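Local coordinates for protein cleavage and polyadenylation specificity factor 100 KD subunit (Methanosarcina mazei, PDB 2XR1) that probably terminates archaeal transcription by cleaving nascent RNA at the exit channel of RNA polymerase, using a two-zinc metallo-beta-lactamase nuclease centre, at residues 162-165 against 166-169; 260-263 against 264-267; 430-433 against 434-438. All coordinates share one frame; numbering follows the deposited sequence.

Contact 1: residues 162-165 against 166-169; sequences RKEI and LKTV
Lys167 reaches back over the preceding turn of the helix and meets both Lys163 and Glu164. Its backbone N donates to Lys163 O at 3.0 Å. CB rests against Glu164 O, 3.6 Å away. CG stands beside the backbone N (chi1 -80°), which lays it on Lys163 O at 3.5 Å. Past a bend at chi3, CE reaches Lys163 CE at 3.8 Å, so the two lysines touch through their aliphatic parts. NZ ends 3.5 Å from Glu164 OE1, a salt bridge and only a weak hydrogen bond. The carboxylate may offset the like charge of Lys163 NZ, 4.8 Å from Lys167 NZ. Glu164 also serves Thr168. Its O accepts from Thr168 N and from Thr168 OG1, the latter at 3.2 Å, and the two donors come from opposite faces of the carbonyl plane. On another side of the helix, Leu166 CD2 lies over the centre of the Arg162 guanidinium, 4.2 Å above its plane. Ile165 CG2 and Val169 CG2 meet one turn apart. These are the i to i+3 and i to i+4 contacts of an alpha helix. Arg162 turns its tip to the carbonyls of Lys306 and Thr308. Leu166 and Lys167 touch strand 30-33 of the predicted first KH region, while Val169 packs on Pro265, just ahead of strand 266-268. Helix 159-173 thus lies between predicted KH and metallo-beta-lactamase elements.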
# COMPACT_ATOMS: atom_id res chain seq x y z
N ARG B 162 16.78 29.07 -2.75
CA ARG B 162 16.45 28.38 -4.00
C ARG B 162 17.61 27.58 -4.56
O ARG B 162 17.47 26.41 -4.88
CB ARG B 162 16.02 29.40 -5.05
CG ARG B 162 15.82 28.85 -6.43
CD ARG B 162 14.72 27.86 -6.46
NE ARG B 162 14.29 27.54 -7.82
CZ ARG B 162 13.21 26.83 -8.12
NH1 ARG B 162 12.44 26.35 -7.15
NH2 ARG B 162 12.91 26.57 -9.38
N LYS B 163 18.77 28.23 -4.69
CA LYS B 163 19.98 27.56 -5.14
C LYS B 163 20.30 26.37 -4.22
O LYS B 163 20.68 25.30 -4.69
CB LYS B 163 21.15 28.54 -5.21
CG LYS B 163 22.43 27.90 -5.75
CD LYS B 163 23.63 28.86 -5.71
CE LYS B 163 24.97 28.15 -5.99
NZ LYS B 163 26.14 29.08 -5.72
N GLU B 164 20.09 26.55 -2.93
CA GLU B 164 20.39 25.49 -1.99
C GLU B 164 19.42 24.33 -2.08
O GLU B 164 19.83 23.18 -1.97
CB GLU B 164 20.43 26.05 -0.57
CG GLU B 164 21.04 25.11 0.47
CD GLU B 164 22.51 24.68 0.15
OE1 GLU B 164 23.46 25.54 0.18
OE2 GLU B 164 22.70 23.45 -0.12
N ILE B 165 18.14 24.62 -2.29
CA ILE B 165 17.14 23.59 -2.49
C ILE B 165 17.40 22.84 -3.80
O ILE B 165 17.17 21.65 -3.86
CB ILE B 165 15.72 24.19 -2.57
CG1 ILE B 165 15.30 24.78 -1.25
CG2 ILE B 165 14.65 23.13 -2.98
CD1 ILE B 165 14.25 25.81 -1.40
N LEU B 166 17.83 23.53 -4.85
CA LEU B 166 18.18 22.84 -6.10
C LEU B 166 19.37 21.91 -5.90
O LEU B 166 19.37 20.80 -6.44
CB LEU B 166 18.46 23.82 -7.25
CG LEU B 166 17.27 24.60 -7.85
CD1 LEU B 166 17.68 25.33 -9.10
CD2 LEU B 166 16.08 23.73 -8.15
N LYS B 167 20.36 22.33 -5.12
CA LYS B 167 21.51 21.48 -4.88
C LYS B 167 21.12 20.22 -4.14
O LYS B 167 21.68 19.16 -4.39
CB LYS B 167 22.56 22.18 -4.04
CG LYS B 167 23.45 23.13 -4.77
CD LYS B 167 24.61 23.56 -3.86
CE LYS B 167 24.78 25.07 -3.82
NZ LYS B 167 25.55 25.49 -2.60
N THR B 168 20.18 20.34 -3.21
CA THR B 168 19.82 19.21 -2.34
C THR B 168 19.02 18.20 -3.15
O THR B 168 19.29 17.00 -3.12
CB THR B 168 19.06 19.69 -1.04
OG1 THR B 168 19.95 20.49 -0.24
CG2 THR B 168 18.63 18.51 -0.18
N VAL B 169 18.05 18.70 -3.87
CA VAL B 169 17.23 17.91 -4.77
C VAL B 169 18.09 17.22 -5.82
O VAL B 169 17.88 16.04 -6.12
CB VAL B 169 16.20 18.80 -5.45
CG1 VAL B 169 15.57 18.08 -6.60
CG2 VAL B 169 15.18 19.22 -4.41

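Contact 2: residues 260-263 against 264-267; sequences YGYE and GPVY
From Tyr262 to Pro265 the backbone is extended except at Glu263 (phi/psi -143°/20°). The segment joins helix 254-259 to strand 266-268 in the metallo-beta-lactamase fold. The helix ends in a Schellman motif with Gly261, at positive phi, as its C-prime residue. Tyr262 then carries the contact. Its CG is anti to the backbone N (chi1 -179°), and this carries the ring forward alongside Gly264 and Pro265. The backbone of Gly264 lies over one face of the ring. Gly264 N is 3.4 Å above the plane, over the ring centre. Further out, Gly264 O comes to 3.4 Å from Tyr262 CE2. Having no side chain, Gly264 meets the ring with main-chain atoms alone. Pro265 is met at the phenol end, where its CD lies 3.5 Å from Tyr262 OH. Around these residues, the Tyr262 ring is met edge-to-face by Phe258 and touches Val241 of strand 240-242. Pro265 and Tyr267 touch Val169 of helix 159-173. The strand that follows bonds through its backbone to Val241 and Val243 and to His307 and Ile309. The ring thus packs between Phe258 of helix 254-259 and the residues that lead into strand 266-268. One polar bond fixes its tip: Tyr262 OH donates to Pro265 O at 2.7 Å, with the acceptor near the ring plane.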
# COMPACT_ATOMS: atom_id res chain seq x y z
N TYR B 260 3.41 19.45 6.44
CA TYR B 260 3.69 18.22 7.14
C TYR B 260 5.12 17.71 6.94
O TYR B 260 5.39 16.54 7.23
CB TYR B 260 2.72 17.12 6.64
CG TYR B 260 1.27 17.30 7.04
CD1 TYR B 260 0.90 17.99 8.20
CD2 TYR B 260 0.27 16.73 6.28
CE1 TYR B 260 -0.42 18.14 8.56
CE2 TYR B 260 -1.05 16.86 6.62
CZ TYR B 260 -1.40 17.57 7.74
OH TYR B 260 -2.73 17.68 8.06
N GLY B 261 6.01 18.54 6.41
CA GLY B 261 7.46 18.23 6.40
C GLY B 261 8.08 17.67 5.12
O GLY B 261 9.20 17.18 5.15
N TYR B 262 7.36 17.73 4.00
CA TYR B 262 7.94 17.45 2.70
C TYR B 262 8.89 18.57 2.34
O TYR B 262 8.62 19.75 2.63
CB TYR B 262 6.84 17.36 1.63
CG TYR B 262 7.35 17.05 0.24
CD1 TYR B 262 8.04 15.88 -0.02
CD2 TYR B 262 7.16 17.94 -0.81
CE1 TYR B 262 8.51 15.61 -1.30
CE2 TYR B 262 7.61 17.67 -2.09
CZ TYR B 262 8.28 16.51 -2.33
OH TYR B 262 8.72 16.26 -3.60
N GLU B 263 10.01 18.19 1.72
CA GLU B 263 11.05 19.16 1.35
C GLU B 263 11.74 18.88 -0.01
O GLU B 263 12.84 19.37 -0.27
CB GLU B 263 12.05 19.28 2.52
CG GLU B 263 11.81 20.55 3.35
CD GLU B 263 12.49 20.57 4.69
OE1 GLU B 263 13.27 19.64 5.01
OE2 GLU B 263 12.26 21.54 5.46
N GLY B 264 11.07 18.10 -0.86
CA GLY B 264 11.55 17.85 -2.20
C GLY B 264 10.87 18.77 -3.23
O GLY B 264 10.22 19.76 -2.88
N PRO B 265 11.03 18.44 -4.52
CA PRO B 265 10.56 19.25 -5.60
C PRO B 265 9.11 18.98 -5.99
O PRO B 265 8.58 17.90 -5.73
CB PRO B 265 11.45 18.82 -6.73
CG PRO B 265 11.73 17.39 -6.43
CD PRO B 265 11.78 17.26 -4.99
N VAL B 266 8.48 19.98 -6.61
CA VAL B 266 7.20 19.85 -7.23
C VAL B 266 7.45 20.12 -8.71
O VAL B 266 7.97 21.19 -9.05
CB VAL B 266 6.22 20.90 -6.69
CG1 VAL B 266 4.90 20.77 -7.40
CG2 VAL B 266 6.07 20.77 -5.21
N TYR B 267 7.13 19.17 -9.58
CA TYR B 267 7.41 19.32 -11.03
C TYR B 267 6.10 19.55 -11.74
O TYR B 267 5.16 18.80 -11.51
CB TYR B 267 8.04 18.08 -11.65
CG TYR B 267 9.41 17.78 -11.17
CD1 TYR B 267 10.48 18.50 -11.63
CD2 TYR B 267 9.62 16.77 -10.25
CE1 TYR B 267 11.76 18.23 -11.19
CE2 TYR B 267 10.89 16.49 -9.78
CZ TYR B 267 11.95 17.24 -10.24
OH TYR B 267 13.20 17.00 -9.76

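Contact 3: residues 430-433 against 434-438; sequences VLEE and SIRKG
Glu432 and Arg436, one helical turn apart, meet carboxylate to guanidinium edge. Glu432 OE2 accepts from Arg436 NE at 2.9 Å in a nearly straight bond. The oxygen lies almost in the guanidinium plane and is approached on its syn side, though somewhat out of the carboxylate plane. The two flat groups are turned 26° from each other. Arg436 starts out extended and then bends at chi3 (54°), which brings NE back toward Glu432. The same oxygen is 3.7 Å from Arg436 NH2. Glu433 comes to the guanidinium at a steeper angle, with the planes 58° apart. Its OE2 is 4.0 Å from Arg436 NH2, a long salt bridge, and its CG also touches that nitrogen. Glu432, Glu433 and Arg436 form a salt-bridge network on the helix surface. Glu433 OE1 has a second partner in Arg362, so this glutamate lies between two arginines, the bridge to Arg436 being the long one. Lys437 runs beside Glu433, pointing the same way. Contact there is aliphatic, Glu433 CG to Lys437 CD at 3.6 Å. Ser434 turns inward instead. Its backbone N donates to Val430 O at 3.0 Å. Its OG also points at that carbonyl, at a doubtfully short distance. After Arg436 the helix finishes in a Schellman motif. Gly438, at positive phi, is the C-prime residue, and its N donates to Ile435 O at 3.0 Å. The contact thus forms the last turns of helix 423-436 in the predicted beta-CASP region. Val430 packs on Glu397 and Leu400 of helix 393-409, and Ser434 OG bonds to Gln401 of that helix. Leu431 and Ser434 touch Ile440 in the loop that leads to strand 445-448.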
# COMPACT_ATOMS: atom_id res chain seq x y z
N VAL B 430 -15.99 32.14 -27.30
CA VAL B 430 -17.24 32.01 -27.99
C VAL B 430 -18.03 33.33 -27.93
O VAL B 430 -18.56 33.78 -28.96
CB VAL B 430 -18.03 30.80 -27.47
CG1 VAL B 430 -19.47 30.86 -27.88
CG2 VAL B 430 -17.39 29.54 -28.00
N LEU B 431 -18.10 33.93 -26.75
CA LEU B 431 -18.90 35.15 -26.55
C LEU B 431 -18.36 36.32 -27.37
O LEU B 431 -19.10 36.94 -28.11
CB LEU B 431 -18.99 35.52 -25.08
CG LEU B 431 -19.79 34.53 -24.23
CD1 LEU B 431 -19.53 34.75 -22.78
CD2 LEU B 431 -21.27 34.65 -24.49
N GLU B 432 -17.07 36.61 -27.27
CA GLU B 432 -16.51 37.74 -28.00
C GLU B 432 -16.78 37.62 -29.50
O GLU B 432 -17.12 38.61 -30.15
CB GLU B 432 -15.00 37.92 -27.71
CG GLU B 432 -13.99 37.44 -28.83
CD GLU B 432 -13.68 38.51 -29.89
OE1 GLU B 432 -13.53 39.69 -29.53
OE2 GLU B 432 -13.54 38.16 -31.09
N GLU B 433 -16.66 36.42 -30.04
CA GLU B 433 -16.87 36.18 -31.46
C GLU B 433 -18.33 36.39 -31.78
O GLU B 433 -18.66 37.00 -32.79
CB GLU B 433 -16.48 34.75 -31.81
CG GLU B 433 -16.48 34.43 -33.31
CD GLU B 433 -15.78 33.11 -33.62
OE1 GLU B 433 -16.21 32.07 -33.07
OE2 GLU B 433 -14.79 33.12 -34.39
N SER B 434 -19.20 35.90 -30.91
CA SER B 434 -20.61 35.96 -31.16
C SER B 434 -21.06 37.40 -31.19
O SER B 434 -21.76 37.80 -32.11
CB SER B 434 -21.39 35.21 -30.09
OG SER B 434 -20.81 33.96 -29.82
N ILE B 435 -20.65 38.18 -30.19
CA ILE B 435 -20.95 39.60 -30.18
C ILE B 435 -20.37 40.30 -31.41
O ILE B 435 -21.01 41.11 -32.02
CB ILE B 435 -20.43 40.31 -28.92
CG1 ILE B 435 -21.13 39.76 -27.68
CG2 ILE B 435 -20.63 41.82 -29.05
CD1 ILE B 435 -21.13 40.64 -26.51
N ARG B 436 -19.13 39.95 -31.76
CA ARG B 436 -18.45 40.60 -32.88
C ARG B 436 -19.20 40.40 -34.21
O ARG B 436 -19.33 41.34 -35.00
CB ARG B 436 -17.00 40.09 -32.97
CG ARG B 436 -16.15 40.79 -34.00
CD ARG B 436 -14.68 40.52 -33.77
NE ARG B 436 -14.38 39.09 -33.71
CZ ARG B 436 -14.33 38.28 -34.76
NH1 ARG B 436 -14.58 38.72 -35.99
NH2 ARG B 436 -14.03 37.00 -34.58
N LYS B 437 -19.71 39.18 -34.41
CA LYS B 437 -20.49 38.83 -35.59
C LYS B 437 -21.99 39.11 -35.43
O LYS B 437 -22.80 38.59 -36.19
CB LYS B 437 -20.30 37.35 -35.94
CG LYS B 437 -18.89 37.00 -36.32
CD LYS B 437 -18.56 35.52 -36.07
CE LYS B 437 -19.15 34.63 -37.17
NZ LYS B 437 -19.63 33.26 -36.69
N GLY B 438 -22.35 39.94 -34.44
CA GLY B 438 -23.74 40.37 -34.24
C GLY B 438 -24.72 39.22 -34.08
O GLY B 438 -25.84 39.26 -34.59

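Overall arrangement
Contacts 1 and 2 are neighbours. Their centres are about 12 Å apart, and they touch where Val169 packs on Pro265 and Tyr267. Contact 3 is remote, its centre about 49 Å from contact 1 and about 45 Å from contact 2, across the centre of the chain. Contact 1 is a surface contact; the other two are partly buried. Contacts 1 and 3 each lie within one helix. Each carries a Glu-to-base pair, i to i+3 in contact 1 and i to i+4 in contact 3, where the bridge is shorter. Contact 2 instead lies in the loop leading into strand 266-268 and rests on one tyrosine. Contacts 2 and 3 both include a helix-ending Schellman glycine.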